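Local coordinates for CBS domain protein (Streptococcus pneumoniae serotype 4, PDB 7LZG) that is of unknown function but carries a pair of CBS domains, the kind of module that in other proteins often binds adenosine nucleotides and regulates a partner, at residues Thr19-Val29 with Phe127-Lys138; Val61-Tyr72 with Thr86-Val96. All blocks are in the same frame, centred on the assembly; numbering follows the deposited sequence.

Interaction 1 (Thr19-Val29 with Phe127-Lys138); sequences TFLTPAKNLAV and FQGIITRKSILK. With PO4 (phosphate ion), chain D; PO4 (phosphate ion), chain C.
Leu27 reaches Ile130 and Phe127 with one methyl, CD1, which lies 3.5 Å from Ile130 CG1 and meets the edge of the Phe127 ring, 3.6 Å from CZ. A branched leucine suits this corner because its second methyl, CD2, also packs on Ile130. Ala24 sets its short CB obliquely beside the same ring, and flat Phe127 also has the N of Gly129 over one face.

The strands run antiparallel: Thr22 N gives Ile130 O a nearly straight bond of 3.2 Å (168°), and Ile130 N returns one to Thr22 O. Gly129, without a side chain, lets Pro23 come in close, CA to CA 4.2 Å. At the end of helix 17-20, Phe20 lays CD1 3.9 Å from Ile131 CD1 at its ring edge, the two side chains pointing the same way, while Ile136 CG1 packs on Phe20 CB.

Toward solvent the contact thins: Thr19 CG2 merely brushes Lys138 CB at 3.9 Å, and the rest of that lysine leads away. At the subunit interface, away from the strand pairing, Arg133 and Lys134 each bind a phosphate, probably from the crystallisation liquor, shared with the same residue of the second subunit.

Strand 127-132 lies between strands 21-23 and 117-121; Ile131 and Ile136 pack against helix 105-111, and Phe127 and Val29 against strand 50-54.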
loop_
_atom_site.group_PDB
_atom_site.type_symbol
_atom_site.label_atom_id
_atom_site.label_comp_id
_atom_site.label_asym_id
_atom_site.label_seq_id
_atom_site.Cartn_x
_atom_site.Cartn_y
_atom_site.Cartn_z
ATOM N N THR B 19 -3.337 -4.762 -16.800
ATOM C CA THR B 19 -3.402 -5.218 -15.417
ATOM C C THR B 19 -2.883 -4.178 -14.439
ATOM O O THR B 19 -3.601 -3.802 -13.503
ATOM C CB THR B 19 -2.613 -6.528 -15.252
ATOM O OG1 THR B 19 -3.236 -7.565 -16.021
ATOM C CG2 THR B 19 -2.568 -6.944 -13.788
ATOM N N PHE B 20 -1.652 -3.694 -14.627
ATOM C CA PHE B 20 -1.104 -2.704 -13.709
ATOM C C PHE B 20 -1.594 -1.293 -14.000
ATOM O O PHE B 20 -1.540 -0.439 -13.108
ATOM C CB PHE B 20 0.430 -2.744 -13.725
ATOM C CG PHE B 20 1.045 -2.562 -15.090
ATOM C CD1 PHE B 20 1.160 -1.302 -15.658
ATOM C CD2 PHE B 20 1.550 -3.649 -15.784
ATOM C CE1 PHE B 20 1.737 -1.134 -16.902
ATOM C CE2 PHE B 20 2.131 -3.486 -17.030
ATOM C CZ PHE B 20 2.224 -2.227 -17.588
ATOM N N LEU B 21 -2.069 -1.029 -15.215
ATOM C CA LEU B 21 -2.580 0.284 -15.591
ATOM C C LEU B 21 -4.101 0.247 -15.529
ATOM O O LEU B 21 -4.749 -0.384 -16.370
ATOM C CB LEU B 21 -2.099 0.684 -16.983
ATOM C CG LEU B 21 -2.586 2.042 -17.490
ATOM C CD1 LEU B 21 -2.118 3.151 -16.565
ATOM C CD2 LEU B 21 -2.105 2.286 -18.910
ATOM N N THR B 22 -4.669 0.921 -14.530
ATOM C CA THR B 22 -6.112 1.016 -14.390
ATOM C C THR B 22 -6.570 2.375 -14.889
ATOM O O THR B 22 -6.055 3.398 -14.412
ATOM C CB THR B 22 -6.525 0.820 -12.936
ATOM O OG1 THR B 22 -5.983 -0.416 -12.450
ATOM C CG2 THR B 22 -8.037 0.778 -12.813
ATOM N N PRO B 23 -7.500 2.448 -15.838
ATOM C CA PRO B 23 -7.913 3.754 -16.362
ATOM C C PRO B 23 -8.762 4.514 -15.356
ATOM O O PRO B 23 -9.362 3.943 -14.444
ATOM C CB PRO B 23 -8.720 3.394 -17.613
ATOM C CG PRO B 23 -9.274 2.046 -17.308
ATOM C CD PRO B 23 -8.213 1.341 -16.499
ATOM N N ALA B 24 -8.802 5.838 -15.540
ATOM C CA ALA B 24 -9.588 6.687 -14.649
ATOM C C ALA B 24 -11.067 6.334 -14.696
ATOM O O ALA B 24 -11.799 6.595 -13.734
ATOM C CB ALA B 24 -9.388 8.158 -15.007
ATOM N N LYS B 25 -11.523 5.743 -15.803
ATOM C CA LYS B 25 -12.920 5.347 -15.931
ATOM C C LYS B 25 -13.319 4.290 -14.908
ATOM O O LYS B 25 -14.503 4.186 -14.573
ATOM C CB LYS B 25 -13.175 4.828 -17.348
ATOM C CG LYS B 25 -12.260 5.441 -18.402
ATOM C CD LYS B 25 -12.432 4.761 -19.752
ATOM C CE LYS B 25 -11.395 5.240 -20.759
ATOM N NZ LYS B 25 -11.558 4.578 -22.084
ATOM N N ASN B 26 -12.360 3.508 -14.405
ATOM C CA ASN B 26 -12.621 2.452 -13.435
ATOM C C ASN B 26 -12.099 2.808 -12.045
ATOM O O ASN B 26 -11.766 1.921 -11.256
ATOM C CB ASN B 26 -12.009 1.132 -13.903
ATOM C CG ASN B 26 -12.630 0.623 -15.186
ATOM O OD1 ASN B 26 -11.940 0.422 -16.185
ATOM N ND2 ASN B 26 -13.940 0.408 -15.165
ATOM N N LEU B 27 -12.025 4.099 -11.733
ATOM C CA LEU B 27 -11.503 4.569 -10.459
ATOM C C LEU B 27 -12.499 5.508 -9.798
ATOM O O LEU B 27 -13.291 6.175 -10.469
ATOM C CB LEU B 27 -10.169 5.302 -10.630
ATOM C CG LEU B 27 -8.934 4.476 -10.975
ATOM C CD1 LEU B 27 -7.849 5.393 -11.499
ATOM C CD2 LEU B 27 -8.454 3.713 -9.753
ATOM N N ALA B 28 -12.444 5.558 -8.472
ATOM C CA ALA B 28 -13.167 6.562 -7.705
ATOM C C ALA B 28 -12.223 7.725 -7.430
ATOM O O ALA B 28 -11.180 7.544 -6.793
ATOM C CB ALA B 28 -13.705 5.974 -6.401
ATOM N N VAL B 29 -12.574 8.909 -7.927
ATOM C CA VAL B 29 -11.781 10.111 -7.713
ATOM C C VAL B 29 -12.606 11.095 -6.888
ATOM O O VAL B 29 -13.807 10.922 -6.689
ATOM C CB VAL B 29 -11.316 10.754 -9.035
ATOM C CG1 VAL B 29 -10.661 9.714 -9.931
ATOM C CG2 VAL B 29 -12.479 11.423 -9.744
ATOM N N PHE B 127 -6.270 13.759 -15.730
ATOM C CA PHE B 127 -5.971 12.492 -15.078
ATOM C C PHE B 127 -6.567 11.337 -15.877
ATOM O O PHE B 127 -7.758 11.344 -16.203
ATOM C CB PHE B 127 -6.514 12.496 -13.650
ATOM C CG PHE B 127 -6.453 11.162 -12.975
ATOM C CD1 PHE B 127 -5.249 10.662 -12.513
ATOM C CD2 PHE B 127 -7.601 10.410 -12.798
ATOM C CE1 PHE B 127 -5.191 9.434 -11.890
ATOM C CE2 PHE B 127 -7.549 9.182 -12.175
ATOM C CZ PHE B 127 -6.342 8.692 -11.723
ATOM N N GLN B 128 -5.735 10.339 -16.183
ATOM C CA GLN B 128 -6.134 9.219 -17.026
ATOM C C GLN B 128 -6.110 7.868 -16.327
ATOM O O GLN B 128 -6.907 6.997 -16.685
ATOM C CB GLN B 128 -5.238 9.144 -18.274
ATOM C CG GLN B 128 -5.415 10.303 -19.249
ATOM C CD GLN B 128 -6.746 10.258 -19.982
ATOM O OE1 GLN B 128 -7.784 10.638 -19.439
ATOM N NE2 GLN B 128 -6.719 9.790 -21.224
ATOM N N GLY B 129 -5.226 7.660 -15.358
ATOM C CA GLY B 129 -5.171 6.378 -14.677
ATOM C C GLY B 129 -4.040 6.343 -13.673
ATOM O O GLY B 129 -3.290 7.312 -13.509
ATOM N N ILE B 130 -3.925 5.198 -12.996
ATOM C CA ILE B 130 -2.923 5.002 -11.955
ATOM C C ILE B 130 -2.259 3.642 -12.122
ATOM O O ILE B 130 -2.831 2.711 -12.698
ATOM C CB ILE B 130 -3.523 5.129 -10.535
ATOM C CG1 ILE B 130 -4.741 4.216 -10.369
ATOM C CG2 ILE B 130 -3.888 6.571 -10.236
ATOM C CD1 ILE B 130 -4.449 2.888 -9.698
ATOM N N ILE B 131 -1.039 3.535 -11.600
ATOM C CA ILE B 131 -0.308 2.277 -11.501
ATOM C C ILE B 131 0.192 2.144 -10.071
ATOM O O ILE B 131 0.867 3.045 -9.562
ATOM C CB ILE B 131 0.870 2.213 -12.490
ATOM C CG1 ILE B 131 0.384 2.443 -13.922
ATOM C CG2 ILE B 131 1.586 0.876 -12.377
ATOM C CD1 ILE B 131 1.501 2.523 -14.937
ATOM N N THR B 132 -0.144 1.034 -9.422
ATOM C CA THR B 132 0.207 0.815 -8.029
ATOM C C THR B 132 1.141 -0.381 -7.900
ATOM O O THR B 132 1.246 -1.215 -8.803
ATOM C CB THR B 132 -1.044 0.589 -7.168
ATOM O OG1 THR B 132 -1.751 -0.564 -7.637
ATOM C CG2 THR B 132 -1.960 1.799 -7.241
ATOM N N ARG B 133 1.833 -0.449 -6.759
ATOM C CA ARG B 133 2.638 -1.630 -6.462
ATOM C C ARG B 133 1.767 -2.878 -6.413
ATOM O O ARG B 133 2.176 -3.951 -6.875
ATOM C CB ARG B 133 3.374 -1.455 -5.134
ATOM C CG ARG B 133 4.300 -0.258 -5.054
ATOM C CD ARG B 133 5.309 -0.465 -3.935
ATOM N NE ARG B 133 6.087 0.730 -3.632
ATOM C CZ ARG B 133 6.101 1.336 -2.453
ATOM N NH1 ARG B 133 5.383 0.886 -1.437
ATOM N NH2 ARG B 133 6.861 2.414 -2.286
ATOM N N LYS B 134 0.565 -2.754 -5.847
ATOM C CA LYS B 134 -0.377 -3.867 -5.833
ATOM C C LYS B 134 -0.707 -4.324 -7.246
ATOM O O LYS B 134 -0.792 -5.528 -7.515
ATOM C CB LYS B 134 -1.647 -3.453 -5.089
ATOM C CG LYS B 134 -2.783 -4.458 -5.148
ATOM C CD LYS B 134 -4.090 -3.814 -4.712
ATOM C CE LYS B 134 -5.240 -4.807 -4.739
ATOM N NZ LYS B 134 -5.082 -5.873 -3.712
ATOM N N SER B 135 -0.886 -3.376 -8.167
ATOM C CA SER B 135 -1.277 -3.731 -9.527
ATOM C C SER B 135 -0.130 -4.389 -10.284
ATOM O O SER B 135 -0.354 -5.283 -11.109
ATOM C CB SER B 135 -1.772 -2.489 -10.264
ATOM O OG SER B 135 -0.788 -1.472 -10.279
ATOM N N ILE B 136 1.105 -3.962 -10.021
ATOM C CA ILE B 136 2.253 -4.582 -10.673
ATOM C C ILE B 136 2.481 -5.985 -10.128
ATOM O O ILE B 136 2.822 -6.909 -10.878
ATOM C CB ILE B 136 3.501 -3.692 -10.518
ATOM C CG1 ILE B 136 3.536 -2.648 -11.635
ATOM C CG2 ILE B 136 4.777 -4.523 -10.508
ATOM C CD1 ILE B 136 4.862 -1.946 -11.784
ATOM N N LEU B 137 2.287 -6.173 -8.821
ATOM C CA LEU B 137 2.390 -7.514 -8.257
ATOM C C LEU B 137 1.361 -8.453 -8.866
ATOM O O LEU B 137 1.631 -9.650 -9.019
ATOM C CB LEU B 137 2.235 -7.467 -6.739
ATOM C CG LEU B 137 3.552 -7.321 -5.979
ATOM C CD1 LEU B 137 3.337 -7.598 -4.515
ATOM C CD2 LEU B 137 4.595 -8.264 -6.545
ATOM N N LYS B 138 0.184 -7.936 -9.225
ATOM C CA LYS B 138 -0.781 -8.754 -9.951
ATOM C C LYS B 138 -0.231 -9.166 -11.309
ATOM O O LYS B 138 -0.497 -10.276 -11.785
ATOM C CB LYS B 138 -2.103 -8.004 -10.113
ATOM C CG LYS B 138 -3.004 -8.042 -8.891
ATOM C CD LYS B 138 -4.413 -7.581 -9.236
ATOM C CE LYS B 138 -5.350 -7.726 -8.047
ATOM N NZ LYS B 138 -6.750 -7.361 -8.398
HETATM P P PO4 D . 6.710 3.932 1.255
HETATM O O1 PO4 D . 5.393 3.918 0.515
HETATM O O2 PO4 D . 6.704 5.053 2.266
HETATM O O3 PO4 D . 7.841 4.146 0.275
HETATM O O4 PO4 D . 6.901 2.612 1.964
HETATM P P PO4 C . -4.055 -3.433 -0.545
HETATM O O1 PO4 C . -3.953 -1.986 -0.966
HETATM O O2 PO4 C . -5.288 -4.054 -1.155
HETATM O O3 PO4 C . -2.835 -4.184 -1.020
HETATM O O4 PO4 C . -4.138 -3.520 0.961
#

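Interaction 2 (Val61-Tyr72 with Thr86-Val96)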
loop_
_atom_site.group_PDB
_atom_site.type_symbol
_atom_site.label_atom_id
_atom_site.label_comp_id
_atom_site.label_asym_id
_atom_site.label_seq_id
_atom_site.Cartn_x
_atom_site.Cartn_y
_atom_site.Cartn_z
ATOM N N VAL B 61 -5.056 17.159 -9.679
ATOM C CA VAL B 61 -4.495 17.990 -8.619
ATOM C C VAL B 61 -3.452 17.228 -7.818
ATOM O O VAL B 61 -2.338 17.712 -7.601
ATOM C CB VAL B 61 -5.625 18.514 -7.708
ATOM C CG1 VAL B 61 -5.072 19.485 -6.676
ATOM C CG2 VAL B 61 -6.716 19.165 -8.538
ATOM N N GLY B 62 -3.798 16.026 -7.375
ATOM C CA GLY B 62 -2.887 15.222 -6.590
ATOM C C GLY B 62 -3.607 14.018 -6.020
ATOM O O GLY B 62 -4.720 13.683 -6.432
ATOM N N THR B 63 -2.947 13.373 -5.066
ATOM C CA THR B 63 -3.512 12.244 -4.346
ATOM C C THR B 63 -3.752 12.634 -2.895
ATOM O O THR B 63 -3.082 13.518 -2.355
ATOM C CB THR B 63 -2.590 11.023 -4.407
ATOM O OG1 THR B 63 -1.333 11.344 -3.799
ATOM C CG2 THR B 63 -2.359 10.605 -5.849
ATOM N N ILE B 64 -4.716 11.967 -2.263
ATOM C CA ILE B 64 -5.063 12.252 -0.879
ATOM C C ILE B 64 -5.351 10.943 -0.156
ATOM O O ILE B 64 -5.834 9.972 -0.746
ATOM C CB ILE B 64 -6.265 13.220 -0.775
ATOM C CG1 ILE B 64 -6.383 13.777 0.644
ATOM C CG2 ILE B 64 -7.556 12.529 -1.194
ATOM C CD1 ILE B 64 -7.486 14.787 0.813
ATOM N N GLY B 65 -5.020 10.921 1.134
ATOM C CA GLY B 65 -5.337 9.803 1.995
ATOM C C GLY B 65 -5.840 10.300 3.335
ATOM O O GLY B 65 -5.904 11.505 3.585
ATOM N N LEU B 66 -6.200 9.346 4.194
ATOM C CA LEU B 66 -6.688 9.704 5.519
ATOM C C LEU B 66 -5.599 10.345 6.367
ATOM O O LEU B 66 -5.894 11.216 7.192
ATOM C CB LEU B 66 -7.254 8.472 6.217
ATOM C CG LEU B 66 -8.623 8.049 5.692
ATOM C CD1 LEU B 66 -9.040 6.734 6.313
ATOM C CD2 LEU B 66 -9.643 9.134 5.987
ATOM N N ARG B 67 -4.342 9.931 6.185
ATOM C CA ARG B 67 -3.250 10.563 6.917
ATOM C C ARG B 67 -3.133 12.037 6.559
ATOM O O ARG B 67 -2.863 12.876 7.426
ATOM C CB ARG B 67 -1.935 9.834 6.642
ATOM C CG ARG B 67 -0.726 10.472 7.313
ATOM C CD ARG B 67 0.549 9.707 7.007
ATOM N NE ARG B 67 0.741 9.524 5.573
ATOM C CZ ARG B 67 1.822 8.989 5.022
ATOM N NH1 ARG B 67 2.845 8.587 5.759
ATOM N NH2 ARG B 67 1.879 8.859 3.700
ATOM N N ASP B 68 -3.344 12.374 5.284
ATOM C CA ASP B 68 -3.289 13.771 4.871
ATOM C C ASP B 68 -4.383 14.587 5.545
ATOM O O ASP B 68 -4.136 15.704 6.014
ATOM C CB ASP B 68 -3.404 13.864 3.351
ATOM C CG ASP B 68 -2.324 13.073 2.639
ATOM O OD1 ASP B 68 -1.130 13.303 2.926
ATOM O OD2 ASP B 68 -2.669 12.210 1.805
ATOM N N ILE B 69 -5.597 14.039 5.615
ATOM C CA ILE B 69 -6.688 14.735 6.287
ATOM C C ILE B 69 -6.447 14.787 7.790
ATOM O O ILE B 69 -6.637 15.828 8.429
ATOM C CB ILE B 69 -8.030 14.061 5.951
ATOM C CG1 ILE B 69 -8.255 14.060 4.438
ATOM C CG2 ILE B 69 -9.176 14.756 6.672
ATOM C CD1 ILE B 69 -9.589 13.493 4.018
HETATM N N MSE B 70 -6.018 13.673 8.376
HETATM C CA MSE B 70 -5.833 13.587 9.821
HETATM C C MSE B 70 -4.705 14.491 10.307
HETATM O O MSE B 70 -4.860 15.206 11.296
HETATM C CB MSE B 70 -5.561 12.140 10.236
HETATM C CG MSE B 70 -6.513 11.614 11.295
HETATM SE SE MSE B 70 -8.385 11.955 10.852
HETATM C CE MSE B 70 -8.482 11.007 9.151
ATOM N N ALA B 71 -3.568 14.454 9.607
ATOM C CA ALA B 71 -2.441 15.296 9.994
ATOM C C ALA B 71 -2.740 16.772 9.774
ATOM O O ALA B 71 -2.210 17.625 10.494
ATOM C CB ALA B 71 -1.186 14.888 9.222
ATOM N N TYR B 72 -3.581 17.093 8.788
ATOM C CA TYR B 72 -3.962 18.482 8.565
ATOM C C TYR B 72 -4.805 19.011 9.720
ATOM O O TYR B 72 -4.630 20.158 10.148
ATOM C CB TYR B 72 -4.710 18.605 7.236
ATOM C CG TYR B 72 -5.059 20.018 6.826
ATOM C CD1 TYR B 72 -6.250 20.602 7.233
ATOM C CD2 TYR B 72 -4.208 20.762 6.017
ATOM C CE1 TYR B 72 -6.584 21.883 6.860
ATOM C CE2 TYR B 72 -4.535 22.054 5.635
ATOM C CZ TYR B 72 -5.727 22.607 6.063
ATOM O OH TYR B 72 -6.072 23.886 5.697
ATOM N N THR B 86 -14.069 23.186 4.626
ATOM C CA THR B 86 -12.699 23.154 4.128
ATOM C C THR B 86 -12.585 22.200 2.946
ATOM O O THR B 86 -12.925 21.018 3.060
ATOM C CB THR B 86 -11.731 22.716 5.228
ATOM O OG1 THR B 86 -11.947 23.502 6.407
ATOM C CG2 THR B 86 -10.294 22.886 4.764
ATOM N N ASP B 87 -12.084 22.710 1.824
ATOM C CA ASP B 87 -11.832 21.867 0.664
ATOM C C ASP B 87 -10.627 20.963 0.907
ATOM O O ASP B 87 -9.683 21.326 1.613
ATOM C CB ASP B 87 -11.596 22.727 -0.577
ATOM C CG ASP B 87 -12.784 23.608 -0.909
ATOM O OD1 ASP B 87 -13.835 23.463 -0.250
ATOM O OD2 ASP B 87 -12.666 24.446 -1.827
ATOM N N ILE B 88 -10.663 19.771 0.303
ATOM C CA ILE B 88 -9.568 18.816 0.452
ATOM C C ILE B 88 -8.321 19.225 -0.314
ATOM O O ILE B 88 -7.249 18.655 -0.077
ATOM C CB ILE B 88 -9.979 17.401 -0.001
ATOM C CG1 ILE B 88 -10.366 17.396 -1.480
ATOM C CG2 ILE B 88 -11.103 16.858 0.868
ATOM C CD1 ILE B 88 -10.600 16.008 -2.037
ATOM N N VAL B 89 -8.431 20.191 -1.230
ATOM C CA VAL B 89 -7.263 20.645 -1.980
ATOM C C VAL B 89 -6.232 21.271 -1.051
ATOM O O VAL B 89 -5.026 21.235 -1.331
ATOM C CB VAL B 89 -7.695 21.624 -3.091
ATOM C CG1 VAL B 89 -8.367 22.852 -2.493
ATOM C CG2 VAL B 89 -6.506 22.016 -3.959
ATOM N N HIS B 90 -6.677 21.835 0.073
ATOM C CA HIS B 90 -5.751 22.426 1.030
ATOM C C HIS B 90 -4.903 21.385 1.747
ATOM O O HIS B 90 -3.965 21.761 2.460
ATOM C CB HIS B 90 -6.518 23.267 2.051
ATOM C CG HIS B 90 -7.167 24.482 1.466
ATOM N ND1 HIS B 90 -6.524 25.311 0.571
ATOM C CD2 HIS B 90 -8.404 25.003 1.639
ATOM C CE1 HIS B 90 -7.335 26.293 0.224
ATOM N NE2 HIS B 90 -8.482 26.130 0.856
HETATM N N MSE B 91 -5.203 20.102 1.579
HETATM C CA MSE B 91 -4.422 19.044 2.206
HETATM C C MSE B 91 -4.100 17.944 1.207
HETATM O O MSE B 91 -3.554 16.902 1.566
HETATM C CB MSE B 91 -5.170 18.464 3.403
HETATM C CG MSE B 91 -6.450 17.739 3.037
HETATM SE SE MSE B 91 -7.786 17.915 4.439
HETATM C CE MSE B 91 -8.113 19.831 4.277
ATOM N N THR B 92 -4.452 18.180 -0.053
ATOM C CA THR B 92 -4.110 17.239 -1.108
ATOM C C THR B 92 -2.610 17.282 -1.366
ATOM O O THR B 92 -2.013 18.360 -1.435
ATOM C CB THR B 92 -4.885 17.569 -2.383
ATOM O OG1 THR B 92 -6.291 17.527 -2.108
ATOM C CG2 THR B 92 -4.564 16.569 -3.480
ATOM N N LYS B 93 -1.997 16.107 -1.487
ATOM C CA LYS B 93 -0.561 16.016 -1.735
ATOM C C LYS B 93 -0.312 16.281 -3.212
ATOM O O LYS B 93 -0.509 15.405 -4.058
ATOM C CB LYS B 93 -0.023 14.654 -1.313
ATOM C CG LYS B 93 1.493 14.541 -1.395
ATOM C CD LYS B 93 1.965 13.151 -1.000
ATOM C CE LYS B 93 3.470 13.006 -1.175
ATOM N NZ LYS B 93 3.932 11.620 -0.878
ATOM N N THR B 94 0.109 17.501 -3.528
ATOM C CA THR B 94 0.459 17.867 -4.891
ATOM C C THR B 94 1.909 17.552 -5.231
ATOM O O THR B 94 2.281 17.608 -6.409
ATOM C CB THR B 94 0.189 19.358 -5.122
ATOM O OG1 THR B 94 0.961 20.133 -4.196
ATOM C CG2 THR B 94 -1.288 19.664 -4.918
ATOM N N ASP B 95 2.729 17.216 -4.236
ATOM C CA ASP B 95 4.139 16.894 -4.460
ATOM C C ASP B 95 4.292 15.382 -4.642
ATOM O O ASP B 95 4.866 14.668 -3.818
ATOM C CB ASP B 95 4.992 17.415 -3.310
ATOM C CG ASP B 95 6.478 17.259 -3.567
ATOM O OD1 ASP B 95 7.015 17.989 -4.427
ATOM O OD2 ASP B 95 7.110 16.407 -2.909
ATOM N N VAL B 96 3.749 14.900 -5.759
ATOM C CA VAL B 96 3.814 13.492 -6.126
ATOM C C VAL B 96 4.406 13.376 -7.523
ATOM O O VAL B 96 4.277 14.284 -8.351
ATOM C CB VAL B 96 2.429 12.806 -6.072
ATOM C CG1 VAL B 96 1.859 12.862 -4.666
ATOM C CG2 VAL B 96 1.475 13.448 -7.067
#
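Met91, a selenomethionine, lays its CE over one face of the Tyr72 ring, 3.8 Å from the centroid and offset toward the rim, in a CH-pi contact. Its CG stands between the backbone N and the carbonyl carbon (chi1 66°), and further bends at chi2 and chi3 fold the chain back over the tyrosine. SE, obliquely placed in a Met-aromatic contact, also packs 3.9 Å from Ile69 CG1. A long, flexible methionine side chain, here with selenium in place of sulfur, can reach both ring and helix. Tyr72 points its CG anti to the backbone N (chi1 -175°), which carries the ring out from the helix to His90, and Tyr72 OH lies 3.7 Å from His90 CB.

Ile64 enters at about a right angle to Ile88, CD1 to CB 3.7 Å, and its same methyl touches Met91 CG. This is where strand 60-65 passes into helix 66-76 in the first CBS domain, and the segment 86-96, in the second CBS range, folds back along both. A single antiparallel bridge joins them: Lys93 N donates to Thr63 O at 2.9 Å, and Thr63 N gives a weak bond back to Lys93 O. Gly62, having no side chain, accommodates Lys93 O 3.5 Å from its CA.

Thr92 divides its two branches: CG2 packs against Thr63 O, while OG1 bonds Ile88 O from above the carbonyl plane, on the face opposite Met91 N. Asp68 rests CB against Met91 O; its OD2 accepts from Gly65 N through the anti lone pair and also forms a salt bridge with Arg50.

In the fold
From the N terminus, the chain leaves helix 17-20 through strand 21-23, whose antiparallel partner, strand 127-132, does not arrive until about a hundred residues later; interaction 1 therefore closes a long loop that spans most of the two CBS ranges. Interaction 2 is nested inside it, closing a short loop of 13 residues as the segment after helix 66-76 returns to strand 60-65. Their centres lie about 19 Å apart, and the nearest atoms, about 6 Å apart, do not touch. Interaction 1 ties the N-terminal strand to the second CBS domain's sheet, whereas interaction 2 fastens segment 86-96 onto the unit of strand 60-65 and helix 66-76. Both touch the second subunit.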